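Local coordinates for protein succinate-acetate/proton symporter SatP (Escherichia coli K-12, PDB 5ZUG) that forms a hexameric channel that conducts acetate, and probably also carries succinate, across the bacterial membrane, at residues G15-G20 against S165-A170; F19-I24 against I45-I50; I53-L58 against T69-Y74. One frame throughout, in Å; residues are numbered along the deposited sequence.

Overall arrangement
Helix 12-31, the first of the chain, supplies one side of two contacts: 15-20 and 19-24 overlap at F19 and G20 but turn to different partners. Interaction 2 closes a short loop, joining this helix to helix 38-58 across 20 intervening residues. Further along helix 38-58, interaction 3 closes a second short loop with helix 65-86 and follows interaction 2 in series. Interaction 1 waits until helix 149-179, with 144 residues between its segments, so interaction 3 nests inside its loop. Together the three tie the first helix to the last and bind the first three in sequence. All of them touch the same nonyl glucoside, whose alkyl tail lies among these helices.

Interaction 1 (G15-G20 against S165-A170). With BNG (nonyl beta-D-glucopyranoside), chain G.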
loop_
_atom_site.group_PDB
_atom_site.type_symbol
_atom_site.label_atom_id
_atom_site.label_comp_id
_atom_site.label_asym_id
_atom_site.label_seq_id
_atom_site.Cartn_x
_atom_site.Cartn_y
_atom_site.Cartn_z
ATOM N N GLY A 15 2.274 -13.017 -14.818
ATOM C CA GLY A 15 1.829 -13.972 -13.811
ATOM C C GLY A 15 2.384 -15.360 -14.041
ATOM O O GLY A 15 2.750 -16.063 -13.091
ATOM N N LEU A 16 2.434 -15.783 -15.300
ATOM C CA LEU A 16 3.009 -17.075 -15.654
ATOM C C LEU A 16 4.499 -17.128 -15.356
ATOM O O LEU A 16 5.007 -18.178 -14.955
ATOM C CB LEU A 16 2.740 -17.380 -17.122
ATOM C CG LEU A 16 1.323 -17.867 -17.465
ATOM C CD1 LEU A 16 0.986 -17.734 -18.958
ATOM C CD2 LEU A 16 1.195 -19.317 -16.999
ATOM N N MET A 17 5.232 -16.043 -15.620
ATOM C CA MET A 17 6.646 -16.023 -15.278
ATOM C C MET A 17 6.851 -16.166 -13.778
ATOM O O MET A 17 7.676 -16.964 -13.315
ATOM C CB MET A 17 7.304 -14.731 -15.748
ATOM C CG MET A 17 7.614 -14.664 -17.201
ATOM S SD MET A 17 8.482 -16.114 -17.834
ATOM C CE MET A 17 9.855 -16.349 -16.703
ATOM N N GLY A 18 6.143 -15.341 -13.006
ATOM C CA GLY A 18 6.268 -15.388 -11.560
ATOM C C GLY A 18 5.955 -16.760 -11.017
ATOM O O GLY A 18 6.726 -17.328 -10.244
ATOM N N PHE A 19 4.794 -17.295 -11.388
ATOM C CA PHE A 19 4.435 -18.644 -10.979
ATOM C C PHE A 19 5.485 -19.657 -11.411
ATOM O O PHE A 19 6.010 -20.413 -10.590
ATOM C CB PHE A 19 3.080 -19.023 -11.560
ATOM C CG PHE A 19 2.789 -20.485 -11.474
ATOM C CD1 PHE A 19 2.196 -21.007 -10.354
ATOM C CD2 PHE A 19 3.135 -21.344 -12.510
ATOM C CE1 PHE A 19 1.932 -22.350 -10.273
ATOM C CE2 PHE A 19 2.888 -22.694 -12.421
ATOM C CZ PHE A 19 2.271 -23.194 -11.315
ATOM N N GLY A 20 5.803 -19.696 -12.701
ATOM C CA GLY A 20 6.602 -20.798 -13.210
ATOM C C GLY A 20 8.004 -20.827 -12.631
ATOM O O GLY A 20 8.481 -21.869 -12.170
ATOM N N SER A 165 6.639 -25.293 -18.276
ATOM C CA SER A 165 5.542 -25.022 -19.213
ATOM C C SER A 165 5.082 -23.581 -19.111
ATOM O O SER A 165 4.870 -22.922 -20.129
ATOM C CB SER A 165 4.329 -25.927 -18.973
ATOM O OG SER A 165 4.673 -27.261 -18.776
ATOM N N ALA A 166 4.889 -23.085 -17.878
ATOM C CA ALA A 166 4.386 -21.729 -17.677
ATOM C C ALA A 166 5.337 -20.704 -18.256
ATOM O O ALA A 166 4.906 -19.686 -18.808
ATOM C CB ALA A 166 4.150 -21.466 -16.190
ATOM N N ILE A 167 6.640 -20.956 -18.128
ATOM C CA ILE A 167 7.639 -20.048 -18.685
ATOM C C ILE A 167 7.575 -20.048 -20.201
ATOM O O ILE A 167 7.598 -18.990 -20.841
ATOM C CB ILE A 167 9.044 -20.428 -18.191
ATOM C CG1 ILE A 167 9.130 -20.239 -16.665
ATOM C CG2 ILE A 167 10.082 -19.610 -18.916
ATOM C CD1 ILE A 167 10.459 -20.553 -16.091
ATOM N N TYR A 168 7.485 -21.240 -20.798
ATOM C CA TYR A 168 7.386 -21.337 -22.248
ATOM C C TYR A 168 6.111 -20.674 -22.747
ATOM O O TYR A 168 6.142 -19.856 -23.673
ATOM C CB TYR A 168 7.415 -22.799 -22.668
ATOM C CG TYR A 168 7.283 -22.956 -24.155
ATOM C CD1 TYR A 168 8.356 -22.645 -24.996
ATOM C CD2 TYR A 168 6.074 -23.363 -24.726
ATOM C CE1 TYR A 168 8.242 -22.772 -26.354
ATOM C CE2 TYR A 168 5.944 -23.490 -26.093
ATOM C CZ TYR A 168 7.028 -23.191 -26.905
ATOM O OH TYR A 168 6.903 -23.320 -28.268
ATOM N N LEU A 169 4.984 -20.984 -22.098
ATOM C CA LEU A 169 3.705 -20.392 -22.467
ATOM C C LEU A 169 3.769 -18.865 -22.392
ATOM O O LEU A 169 3.338 -18.166 -23.312
ATOM C CB LEU A 169 2.610 -20.906 -21.536
ATOM C CG LEU A 169 1.254 -20.314 -21.916
ATOM C CD1 LEU A 169 1.008 -20.685 -23.382
ATOM C CD2 LEU A 169 0.079 -20.682 -20.987
ATOM N N ALA A 170 4.313 -18.337 -21.296
ATOM C CA ALA A 170 4.457 -16.897 -21.144
ATOM C C ALA A 170 5.303 -16.312 -22.256
ATOM O O ALA A 170 4.964 -15.265 -22.815
ATOM C CB ALA A 170 5.074 -16.570 -19.785
HETATM C C1 BNG G . -5.474 -15.973 -20.874
HETATM C C2 BNG G . -4.755 -15.899 -22.209
HETATM C C3 BNG G . -5.555 -15.023 -23.048
HETATM C C4 BNG G . -6.717 -15.834 -23.468
HETATM C C5 BNG G . -7.594 -16.182 -22.256
HETATM C C6 BNG G . -7.841 -17.631 -22.120
HETATM C "C1'" BNG G . -5.580 -17.060 -18.915
HETATM C "C2'" BNG G . -4.269 -17.200 -18.144
HETATM C "C3'" BNG G . -4.548 -17.850 -16.798
HETATM C "C4'" BNG G . -3.344 -18.757 -16.447
HETATM C "C5'" BNG G . -3.132 -18.725 -14.934
HETATM C "C6'" BNG G . -1.955 -19.683 -14.728
HETATM C "C7'" BNG G . -1.249 -19.340 -13.422
HETATM C "C8'" BNG G . -1.291 -20.618 -12.580
HETATM C "C9'" BNG G . -0.544 -21.718 -13.326
HETATM O O1 BNG G . -5.201 -17.119 -20.254
HETATM O O2 BNG G . -3.452 -15.350 -22.131
HETATM O O3 BNG G . -4.826 -14.548 -24.193
HETATM O O4 BNG G . -7.414 -15.077 -24.447
HETATM O O5 BNG G . -6.967 -15.965 -20.953
HETATM O O6 BNG G . -7.482 -17.779 -20.785
#
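L16 turns CB and both methyls onto helix 165-170. Its CG stands anti to the carbonyl carbon (chi1 -78°), and with chi2 near 180° CD1 meets CD2 of L169 at 3.7 Å as the two leucines cross obliquely, while CD2 lies 3.7 Å from CB of A166. Behind this fork, CB of L16 rests 3.6 Å from the CB of A170. M17 leaves its backbone pointing away and folds back through bends at chi2 and chi3; its CE reaches CG2 of I167 at 3.9 Å, the two side chains crossing at about a right angle, and its SD touches CB of A170. The segments belong to the first and last helices of this six-helix GPR1/FUN34/yaaH-family protein, antiparallel at 160° with axes 7.9 Å apart, a packing built on G20 facing A166 and on the alanine pair A166 and A170 one turn apart. F19, with CG anti to the backbone N, offers its ring edge to A166, whose CB lies in the ring plane 3.8 Å from CD2. Over the centre of one face of that ring stands the terminal C9' of the nonyl glucoside. C6' of the same tail touches CD2 of L16, and M17 also packs on F111 of a neighbouring subunit.

Interaction 2 (F19-I24 against I45-I50); sequences FGMTTI and IFYGGI. With BNG (nonyl beta-D-glucopyranoside), chain G.
The carbonyl oxygen of F19 is gripped twice, both times by T23: the backbone N donates from 2.9 Å in the normal helical bond, and the hydroxyl OG1 donates to F19 O from 2.7 Å. The hydroxyl comes in from above the carbonyl plane, 45° out of it. That bond also places OG1 of T23 over the centre of the F19 ring, on the face turned from the nonyl tail, so the threonine backs the aromatic floor of the ligand site. One residue earlier, T22 points at helix 45-50. Its OG1 is hydrogen-bonded to G18 O within its own helix and lies 3.3 Å from the backbone N of G48, where the two segments come nearest, the CA atoms of F19 and G48 being 4.5 Å apart. Beside it M21 extends with CG anti to the backbone N, then bends at chi3, bringing SD 3.9 Å from CE2 of Y47. The sulfur stands 71° off the ring normal, an oblique approach. The far side of this pair belongs to another subunit: Y47 OH is hydrogen-bonded to S73 of the neighbour, whose W108 meets the tyrosine ring and also packs on M21. Helix 45-50 widens here into a pi-type turn, with I50 N bonded to the O of I45 at 2.8 Å. What results is a Met-aromatic contact in a glycine-based crossing of the first two transmembrane helices, at 123°, set against the subunit interface of the hexamer.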
loop_
_atom_site.group_PDB
_atom_site.type_symbol
_atom_site.label_atom_id
_atom_site.label_comp_id
_atom_site.label_asym_id
_atom_site.label_seq_id
_atom_site.Cartn_x
_atom_site.Cartn_y
_atom_site.Cartn_z
ATOM N N PHE A 19 4.794 -17.295 -11.388
ATOM C CA PHE A 19 4.435 -18.644 -10.979
ATOM C C PHE A 19 5.485 -19.657 -11.411
ATOM O O PHE A 19 6.010 -20.413 -10.590
ATOM C CB PHE A 19 3.080 -19.023 -11.560
ATOM C CG PHE A 19 2.789 -20.485 -11.474
ATOM C CD1 PHE A 19 2.196 -21.007 -10.354
ATOM C CD2 PHE A 19 3.135 -21.344 -12.510
ATOM C CE1 PHE A 19 1.932 -22.350 -10.273
ATOM C CE2 PHE A 19 2.888 -22.694 -12.421
ATOM C CZ PHE A 19 2.271 -23.194 -11.315
ATOM N N GLY A 20 5.803 -19.696 -12.701
ATOM C CA GLY A 20 6.602 -20.798 -13.210
ATOM C C GLY A 20 8.004 -20.827 -12.631
ATOM O O GLY A 20 8.481 -21.869 -12.170
ATOM N N MET A 21 8.688 -19.680 -12.676
ATOM C CA MET A 21 10.051 -19.563 -12.170
ATOM C C MET A 21 10.125 -19.936 -10.677
ATOM O O MET A 21 11.050 -20.638 -10.239
ATOM C CB MET A 21 10.542 -18.139 -12.455
ATOM C CG MET A 21 12.029 -17.983 -12.494
ATOM S SD MET A 21 12.642 -16.312 -12.797
ATOM C CE MET A 21 12.431 -16.068 -14.526
ATOM N N THR A 22 9.157 -19.478 -9.880
ATOM C CA THR A 22 9.102 -19.833 -8.466
ATOM C C THR A 22 8.820 -21.319 -8.258
ATOM O O THR A 22 9.302 -21.912 -7.285
ATOM C CB THR A 22 8.041 -18.985 -7.766
ATOM O OG1 THR A 22 8.357 -17.605 -7.953
ATOM C CG2 THR A 22 7.990 -19.295 -6.298
ATOM N N THR A 23 7.996 -21.925 -9.114
ATOM C CA THR A 23 7.694 -23.352 -8.992
ATOM C C THR A 23 8.920 -24.201 -9.294
ATOM O O THR A 23 9.145 -25.224 -8.644
ATOM C CB THR A 23 6.533 -23.709 -9.920
ATOM O OG1 THR A 23 5.424 -22.883 -9.591
ATOM C CG2 THR A 23 6.112 -25.168 -9.749
ATOM N N ILE A 24 9.674 -23.832 -10.333
ATOM C CA ILE A 24 10.937 -24.502 -10.641
ATOM C C ILE A 24 11.858 -24.464 -9.431
ATOM O O ILE A 24 12.401 -25.490 -9.004
ATOM C CB ILE A 24 11.619 -23.852 -11.857
ATOM C CG1 ILE A 24 10.919 -24.231 -13.153
ATOM C CG2 ILE A 24 13.022 -24.326 -11.964
ATOM C CD1 ILE A 24 11.427 -23.437 -14.329
ATOM N N ILE A 45 7.700 -14.538 -2.262
ATOM C CA ILE A 45 7.098 -13.295 -1.800
ATOM C C ILE A 45 6.789 -12.387 -2.981
ATOM O O ILE A 45 5.646 -11.965 -3.172
ATOM C CB ILE A 45 8.015 -12.599 -0.773
ATOM C CG1 ILE A 45 8.092 -13.417 0.528
ATOM C CG2 ILE A 45 7.511 -11.200 -0.493
ATOM C CD1 ILE A 45 9.209 -13.045 1.487
ATOM N N PHE A 46 7.792 -12.097 -3.813
ATOM C CA PHE A 46 7.715 -10.964 -4.731
ATOM C C PHE A 46 7.305 -11.317 -6.150
ATOM O O PHE A 46 6.657 -10.497 -6.800
ATOM C CB PHE A 46 9.044 -10.205 -4.775
ATOM C CG PHE A 46 9.410 -9.572 -3.460
ATOM C CD1 PHE A 46 8.819 -8.383 -3.056
ATOM C CD2 PHE A 46 10.346 -10.181 -2.611
ATOM C CE1 PHE A 46 9.155 -7.822 -1.840
ATOM C CE2 PHE A 46 10.673 -9.618 -1.408
ATOM C CZ PHE A 46 10.083 -8.442 -1.017
ATOM N N TYR A 47 7.657 -12.491 -6.652
ATOM C CA TYR A 47 7.399 -12.844 -8.042
ATOM C C TYR A 47 6.268 -13.848 -8.193
ATOM O O TYR A 47 5.347 -13.631 -8.981
ATOM C CB TYR A 47 8.680 -13.404 -8.679
ATOM C CG TYR A 47 8.763 -13.265 -10.181
ATOM C CD1 TYR A 47 8.265 -12.131 -10.828
ATOM C CD2 TYR A 47 9.398 -14.220 -10.944
ATOM C CE1 TYR A 47 8.365 -11.986 -12.167
ATOM C CE2 TYR A 47 9.493 -14.077 -12.297
ATOM C CZ TYR A 47 8.982 -12.953 -12.907
ATOM O OH TYR A 47 9.097 -12.803 -14.273
ATOM N N GLY A 48 6.355 -14.977 -7.493
ATOM C CA GLY A 48 5.270 -15.927 -7.477
ATOM C C GLY A 48 4.104 -15.475 -6.632
ATOM O O GLY A 48 2.982 -15.971 -6.823
ATOM N N GLY A 49 4.340 -14.538 -5.711
ATOM C CA GLY A 49 3.261 -14.007 -4.910
ATOM C C GLY A 49 2.844 -12.640 -5.421
ATOM O O GLY A 49 1.900 -12.566 -6.218
ATOM N N ILE A 50 3.612 -11.588 -5.096
ATOM C CA ILE A 50 3.188 -10.217 -5.398
ATOM C C ILE A 50 2.964 -10.011 -6.900
ATOM O O ILE A 50 1.882 -9.586 -7.324
ATOM C CB ILE A 50 4.197 -9.195 -4.839
ATOM C CG1 ILE A 50 4.288 -9.274 -3.296
ATOM C CG2 ILE A 50 3.926 -7.793 -5.402
ATOM C CD1 ILE A 50 3.048 -8.857 -2.600
HETATM C C1 BNG G . -5.474 -15.973 -20.874
HETATM C C2 BNG G . -4.755 -15.899 -22.209
HETATM C C3 BNG G . -5.555 -15.023 -23.048
HETATM C C4 BNG G . -6.717 -15.834 -23.468
HETATM C C5 BNG G . -7.594 -16.182 -22.256
HETATM C C6 BNG G . -7.841 -17.631 -22.120
HETATM C "C1'" BNG G . -5.580 -17.060 -18.915
HETATM C "C2'" BNG G . -4.269 -17.200 -18.144
HETATM C "C3'" BNG G . -4.548 -17.850 -16.798
HETATM C "C4'" BNG G . -3.344 -18.757 -16.447
HETATM C "C5'" BNG G . -3.132 -18.725 -14.934
HETATM C "C6'" BNG G . -1.955 -19.683 -14.728
HETATM C "C7'" BNG G . -1.249 -19.340 -13.422
HETATM C "C8'" BNG G . -1.291 -20.618 -12.580
HETATM C "C9'" BNG G . -0.544 -21.718 -13.326
HETATM O O1 BNG G . -5.201 -17.119 -20.254
HETATM O O2 BNG G . -3.452 -15.350 -22.131
HETATM O O3 BNG G . -4.826 -14.548 -24.193
HETATM O O4 BNG G . -7.414 -15.077 -24.447
HETATM O O5 BNG G . -6.967 -15.965 -20.953
HETATM O O6 BNG G . -7.482 -17.779 -20.785
#

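Interaction 3 (I53-L58 against T69-Y74). With BNG (nonyl beta-D-glucopyranoside), chain G.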
loop_
_atom_site.group_PDB
_atom_site.type_symbol
_atom_site.label_atom_id
_atom_site.label_comp_id
_atom_site.label_asym_id
_atom_site.label_seq_id
_atom_site.Cartn_x
_atom_site.Cartn_y
_atom_site.Cartn_z
ATOM N N ILE A 53 -0.078 -11.631 -8.176
ATOM C CA ILE A 53 -1.274 -10.948 -7.719
ATOM C C ILE A 53 -1.515 -9.708 -8.564
ATOM O O ILE A 53 -2.660 -9.354 -8.849
ATOM C CB ILE A 53 -1.158 -10.650 -6.207
ATOM C CG1 ILE A 53 -1.296 -11.961 -5.410
ATOM C CG2 ILE A 53 -2.179 -9.611 -5.757
ATOM C CD1 ILE A 53 -0.894 -11.853 -4.011
ATOM N N PHE A 54 -0.448 -9.013 -8.962
ATOM C CA PHE A 54 -0.596 -7.932 -9.940
ATOM C C PHE A 54 -1.241 -8.430 -11.235
ATOM O O PHE A 54 -2.251 -7.885 -11.686
ATOM C CB PHE A 54 0.751 -7.258 -10.232
ATOM C CG PHE A 54 1.245 -6.393 -9.112
ATOM C CD1 PHE A 54 0.408 -5.996 -8.103
ATOM C CD2 PHE A 54 2.539 -5.955 -9.089
ATOM C CE1 PHE A 54 0.866 -5.202 -7.082
ATOM C CE2 PHE A 54 2.988 -5.150 -8.075
ATOM C CZ PHE A 54 2.143 -4.767 -7.079
ATOM N N ALA A 55 -0.655 -9.461 -11.844
ATOM C CA ALA A 55 -1.197 -10.061 -13.055
ATOM C C ALA A 55 -2.666 -10.406 -12.885
ATOM O O ALA A 55 -3.474 -10.204 -13.800
ATOM C CB ALA A 55 -0.398 -11.306 -13.428
ATOM N N GLY A 56 -3.027 -10.964 -11.738
ATOM C CA GLY A 56 -4.419 -11.306 -11.513
ATOM C C GLY A 56 -5.337 -10.099 -11.487
ATOM O O GLY A 56 -6.400 -10.111 -12.107
ATOM N N LEU A 57 -4.942 -9.042 -10.761
ATOM C CA LEU A 57 -5.761 -7.826 -10.707
ATOM C C LEU A 57 -5.831 -7.125 -12.063
ATOM O O LEU A 57 -6.800 -6.415 -12.342
ATOM C CB LEU A 57 -5.238 -6.864 -9.649
ATOM C CG LEU A 57 -5.286 -7.247 -8.180
ATOM C CD1 LEU A 57 -4.581 -6.163 -7.410
ATOM C CD2 LEU A 57 -6.721 -7.415 -7.670
ATOM N N LEU A 58 -4.786 -7.254 -12.880
ATOM C CA LEU A 58 -4.817 -6.718 -14.223
ATOM C C LEU A 58 -5.768 -7.496 -15.149
ATOM O O LEU A 58 -6.191 -6.954 -16.175
ATOM C CB LEU A 58 -3.388 -6.689 -14.767
ATOM C CG LEU A 58 -2.373 -5.705 -14.158
ATOM C CD1 LEU A 58 -0.946 -5.878 -14.722
ATOM C CD2 LEU A 58 -2.810 -4.275 -14.321
ATOM N N THR A 69 -9.290 -14.903 -11.464
ATOM C CA THR A 69 -9.426 -15.890 -10.404
ATOM C C THR A 69 -8.147 -16.716 -10.220
ATOM O O THR A 69 -7.765 -17.013 -9.085
ATOM C CB THR A 69 -10.678 -16.732 -10.662
ATOM O OG1 THR A 69 -11.813 -15.835 -10.703
ATOM C CG2 THR A 69 -10.880 -17.778 -9.547
ATOM N N ALA A 70 -7.481 -17.111 -11.316
ATOM C CA ALA A 70 -6.272 -17.935 -11.233
ATOM C C ALA A 70 -5.045 -17.194 -10.687
ATOM O O ALA A 70 -4.525 -17.540 -9.625
ATOM C CB ALA A 70 -5.940 -18.542 -12.600
ATOM N N PHE A 71 -4.549 -16.202 -11.429
ATOM C CA PHE A 71 -3.325 -15.499 -11.047
ATOM C C PHE A 71 -3.410 -14.955 -9.630
ATOM O O PHE A 71 -2.430 -14.986 -8.882
ATOM C CB PHE A 71 -3.064 -14.334 -12.000
ATOM C CG PHE A 71 -2.539 -14.730 -13.348
ATOM C CD1 PHE A 71 -1.441 -15.566 -13.480
ATOM C CD2 PHE A 71 -3.153 -14.241 -14.497
ATOM C CE1 PHE A 71 -0.973 -15.908 -14.749
ATOM C CE2 PHE A 71 -2.688 -14.574 -15.738
ATOM C CZ PHE A 71 -1.602 -15.413 -15.870
ATOM N N THR A 72 -4.559 -14.389 -9.267
ATOM C CA THR A 72 -4.717 -13.790 -7.944
ATOM C C THR A 72 -4.699 -14.845 -6.838
ATOM O O THR A 72 -4.181 -14.583 -5.739
ATOM C CB THR A 72 -6.001 -12.978 -7.884
ATOM O OG1 THR A 72 -6.127 -12.208 -9.076
ATOM C CG2 THR A 72 -5.959 -12.016 -6.711
ATOM N N SER A 73 -5.301 -16.026 -7.081
ATOM C CA SER A 73 -5.299 -17.083 -6.066
ATOM C C SER A 73 -3.915 -17.696 -5.874
ATOM O O SER A 73 -3.495 -17.927 -4.741
ATOM C CB SER A 73 -6.303 -18.168 -6.423
ATOM O OG SER A 73 -7.599 -17.647 -6.327
ATOM N N TYR A 74 -3.184 -17.950 -6.957
ATOM C CA TYR A 74 -1.885 -18.597 -6.838
ATOM C C TYR A 74 -0.812 -17.657 -6.323
ATOM O O TYR A 74 0.164 -18.125 -5.727
ATOM C CB TYR A 74 -1.449 -19.184 -8.165
ATOM C CG TYR A 74 -2.258 -20.374 -8.569
ATOM C CD1 TYR A 74 -2.387 -21.495 -7.720
ATOM C CD2 TYR A 74 -2.936 -20.367 -9.787
ATOM C CE1 TYR A 74 -3.137 -22.593 -8.113
ATOM C CE2 TYR A 74 -3.691 -21.436 -10.188
ATOM C CZ TYR A 74 -3.799 -22.544 -9.362
ATOM O OH TYR A 74 -4.588 -23.569 -9.837
HETATM C C1 BNG G . -5.474 -15.973 -20.874
HETATM C C2 BNG G . -4.755 -15.899 -22.209
HETATM C C3 BNG G . -5.555 -15.023 -23.048
HETATM C C4 BNG G . -6.717 -15.834 -23.468
HETATM C C5 BNG G . -7.594 -16.182 -22.256
HETATM C C6 BNG G . -7.841 -17.631 -22.120
HETATM C "C1'" BNG G . -5.580 -17.060 -18.915
HETATM C "C2'" BNG G . -4.269 -17.200 -18.144
HETATM C "C3'" BNG G . -4.548 -17.850 -16.798
HETATM C "C4'" BNG G . -3.344 -18.757 -16.447
HETATM C "C5'" BNG G . -3.132 -18.725 -14.934
HETATM C "C6'" BNG G . -1.955 -19.683 -14.728
HETATM C "C7'" BNG G . -1.249 -19.340 -13.422
HETATM C "C8'" BNG G . -1.291 -20.618 -12.580
HETATM C "C9'" BNG G . -0.544 -21.718 -13.326
HETATM O O1 BNG G . -5.201 -17.119 -20.254
HETATM O O2 BNG G . -3.452 -15.350 -22.131
HETATM O O3 BNG G . -4.826 -14.548 -24.193
HETATM O O4 BNG G . -7.414 -15.077 -24.447
HETATM O O5 BNG G . -6.967 -15.965 -20.953
HETATM O O6 BNG G . -7.482 -17.779 -20.785
#
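Helices 53-58 and 69-74 run antiparallel at 154° with axes 6.9 Å apart, closest where G56 meets F71, CA to CA 4.4 Å. F71 points at the partner helix, and its CB rests against the bare CA of G56. Its CG stands anti to the carbonyl carbon (chi1 -75°), and the ring slots between A55 and the bound nonyl glucoside: CB of A55 lies over one face in a CH-pi contact, 4.3 Å from the centroid, while C5' of the alkyl tail covers the opposite face, 3.6 Å from CE1. These are the second and third transmembrane helices, which form a helical hairpin pinched together at a glycine. T72 sets its OG1 beside G56 too, though the hydroxyl is hydrogen-bonded to L68 O in its own helix; CG1 of I53 lies 3.9 Å from the backbone O of T72. An alanine at F71 would remove the ring between A55 and the tail, and would probably lose the CH-pi contact and one wall of the detergent site, though the CB against G56 would stay. A70 adds its CB against C5' at 3.7 Å, and Y74 meets C8' obliquely through CD2, its OH hydrogen-bonded to T112. I53 also packs on F54 of a neighbouring subunit.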